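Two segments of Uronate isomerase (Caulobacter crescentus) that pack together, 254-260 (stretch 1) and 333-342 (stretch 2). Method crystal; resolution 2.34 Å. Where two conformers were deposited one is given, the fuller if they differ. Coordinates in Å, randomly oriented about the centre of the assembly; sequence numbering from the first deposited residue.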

# COMPACT_ATOMS: atom_id res chain seq x y z
N HIS B 254 8.83 -17.56 11.43
CA HIS B 254 7.76 -18.48 11.10
C HIS B 254 7.10 -18.03 9.79
O HIS B 254 7.27 -16.88 9.41
N PRO B 255 6.38 -18.95 9.10
CA PRO B 255 5.58 -18.56 7.92
C PRO B 255 4.48 -17.55 8.22
O PRO B 255 4.14 -16.73 7.36
N THR B 256 3.91 -17.62 9.42
CA THR B 256 2.83 -16.72 9.81
C THR B 256 3.14 -16.08 11.15
O THR B 256 4.09 -16.46 11.84
N ALA B 257 2.32 -15.09 11.52
CA ALA B 257 2.43 -14.45 12.83
C ALA B 257 1.52 -15.12 13.86
O ALA B 257 1.35 -14.61 14.97
N ALA B 258 0.95 -16.27 13.49
CA ALA B 258 -0.06 -16.97 14.29
C ALA B 258 0.45 -17.35 15.66
O ALA B 258 1.58 -17.84 15.79
N THR B 259 -0.36 -17.08 16.67
CA THR B 259 -0.11 -17.51 18.05
C THR B 259 -1.29 -18.35 18.54
O THR B 259 -2.38 -18.28 17.97
N ALA B 260 -1.09 -19.13 19.60
CA ALA B 260 -2.17 -19.94 20.18
C ALA B 260 -2.08 -19.97 21.70
O ALA B 260 -1.04 -19.68 22.27
N PRO B 333 8.43 -12.71 -0.06
CA PRO B 333 7.44 -12.30 0.94
C PRO B 333 6.02 -12.76 0.63
O PRO B 333 5.65 -12.91 -0.54
N MET B 334 5.24 -12.96 1.68
CA MET B 334 3.83 -13.34 1.59
C MET B 334 2.98 -12.27 2.23
O MET B 334 3.46 -11.52 3.09
N ARG B 335 1.71 -12.21 1.82
CA ARG B 335 0.70 -11.39 2.47
C ARG B 335 0.57 -11.90 3.91
O ARG B 335 0.37 -13.09 4.13
N THR B 336 0.72 -10.99 4.88
CA THR B 336 0.79 -11.36 6.30
C THR B 336 -0.31 -10.69 7.14
O THR B 336 -0.71 -9.56 6.87
N GLU B 337 -0.79 -11.42 8.14
CA GLU B 337 -1.89 -10.98 9.01
C GLU B 337 -1.41 -10.97 10.47
O GLU B 337 -0.69 -11.88 10.89
N TYR B 338 -1.81 -9.95 11.22
CA TYR B 338 -1.37 -9.79 12.62
C TYR B 338 -2.52 -9.70 13.62
O TYR B 338 -2.38 -10.16 14.76
N VAL B 339 -3.64 -9.12 13.21
CA VAL B 339 -4.74 -8.75 14.12
C VAL B 339 -5.43 -9.96 14.76
O VAL B 339 -5.56 -10.03 15.98
N ASP B 340 -5.87 -10.90 13.92
CA ASP B 340 -6.45 -12.14 14.41
C ASP B 340 -5.35 -13.06 14.92
O ASP B 340 -5.53 -13.78 15.90
N ALA B 341 -4.21 -13.00 14.23
CA ALA B 341 -3.08 -13.90 14.48
C ALA B 341 -2.50 -13.79 15.88
O ALA B 341 -2.35 -14.79 16.57
N LEU B 342 -2.19 -12.56 16.30
CA LEU B 342 -1.53 -12.30 17.59
C LEU B 342 -2.49 -12.26 18.77
O LEU B 342 -2.05 -12.22 19.93

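Packing of 254-260 against 333-342, two loop-rich segments that bury 350 Å² between them, with CA atoms nearest at Ala258 and Ala341 (4.3 Å between the two CA atoms). Ala257 points its CB toward stretch 2 and packs there: CB lies 3.5 Å from Glu337 O, 3.8 Å from Tyr338 CD1, where it meets the ring obliquely, and 4.2 Å from Ala341 CB. Tyr338 (chi1 m, chi2 -91°) starts away from stretch 1, but its m rotamer swings the ring back to this methyl. Leu342 (m, t) likewise starts away and returns, bringing CD2 to 3.6 Å from Ala257 O and 4.1 Å from Thr259 CG2. Thr259, chi1 p, points toward stretch 2 and sets OG1 3.0 Å from Ala341 O, to which it donates; Thr259 N also donates to Ala341 O at 3.0 Å, so one carbonyl takes both. Water 2 donates to the same Ala341 O (3.1 Å) and to Thr259 O (2.8 Å). At the other end, Met334 (m, t, m) is extended only at chi2, and chi3 turns CE in, placing it 3.3 Å from Pro255 O and 4.3 Å from Pro255 CB. Water 1 bridges nearby, from Arg335 O (3.3 Å) to Pro255 O (3.3 Å, weak). Glu337, its chi1 off-well at -149°, accepts Asp340 N at OE1 (3.2 Å) and Ala341 N at OE2 (3.1 Å).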

# COMPACT_ATOMS: atom_id res chain seq x y z
CB HIS B 254 6.72 -18.50 12.23
CG HIS B 254 7.21 -19.14 13.49
ND1 HIS B 254 6.44 -19.21 14.63
CD2 HIS B 254 8.40 -19.71 13.81
CE1 HIS B 254 7.12 -19.81 15.59
NE2 HIS B 254 8.32 -20.12 15.11
CB PRO B 255 4.94 -19.89 7.48
CG PRO B 255 5.79 -20.94 8.06
CD PRO B 255 6.29 -20.40 9.35
CB THR B 256 1.49 -17.48 9.95
OG1 THR B 256 1.64 -18.53 10.92
CG2 THR B 256 1.04 -18.06 8.61
CB ALA B 257 2.10 -12.96 12.71
CB ALA B 258 -0.55 -18.20 13.55
CB THR B 259 0.12 -16.32 19.02
OG1 THR B 259 -1.07 -15.54 19.12
CG2 THR B 259 1.27 -15.43 18.54
CB ALA B 260 -2.14 -21.35 19.62
CB PRO B 333 7.49 -10.78 0.89
CG PRO B 333 8.82 -10.46 0.36
CD PRO B 333 9.12 -11.53 -0.63
CB MET B 334 3.58 -14.65 2.33
CG MET B 334 4.24 -15.87 1.74
SD MET B 334 3.72 -17.37 2.59
CE MET B 334 4.63 -17.24 4.13
CB ARG B 335 -0.61 -11.52 1.69
CG ARG B 335 -1.87 -11.00 2.37
CD ARG B 335 -3.04 -11.02 1.40
NE ARG B 335 -3.09 -12.27 0.63
CZ ARG B 335 -3.71 -12.42 -0.54
NH1 ARG B 335 -4.34 -11.40 -1.11
NH2 ARG B 335 -3.68 -13.59 -1.15
CB THR B 336 2.19 -11.05 6.87
OG1 THR B 336 3.19 -11.51 5.94
CG2 THR B 336 2.43 -11.73 8.21
CB GLU B 337 -3.07 -11.94 8.85
CG GLU B 337 -4.45 -11.31 9.04
CD GLU B 337 -4.86 -11.13 10.50
OE1 GLU B 337 -5.59 -10.15 10.78
OE2 GLU B 337 -4.45 -11.96 11.35
CB TYR B 338 -0.47 -8.55 12.77
CG TYR B 338 0.87 -8.69 12.07
CD1 TYR B 338 1.98 -9.19 12.75
CD2 TYR B 338 1.03 -8.31 10.74
CE1 TYR B 338 3.21 -9.32 12.11
CE2 TYR B 338 2.24 -8.45 10.09
CZ TYR B 338 3.32 -8.95 10.78
OH TYR B 338 4.52 -9.08 10.12
CB VAL B 339 -5.77 -7.82 13.44
CG1 VAL B 339 -6.81 -7.32 14.43
CG2 VAL B 339 -5.05 -6.64 12.84
CB ASP B 340 -7.24 -12.85 13.31
CG ASP B 340 -8.60 -12.21 13.05
OD1 ASP B 340 -9.19 -12.49 11.98
OD2 ASP B 340 -9.09 -11.43 13.90
CB ALA B 341 -2.00 -13.68 13.42
CB LEU B 342 -0.74 -11.00 17.54
CG LEU B 342 0.44 -10.85 16.57
CD1 LEU B 342 0.82 -9.40 16.46
CD2 LEU B 342 1.62 -11.67 17.04
O HOH W 1 1.50 -14.87 6.65
O HOH W 2 -4.15 -17.26 16.05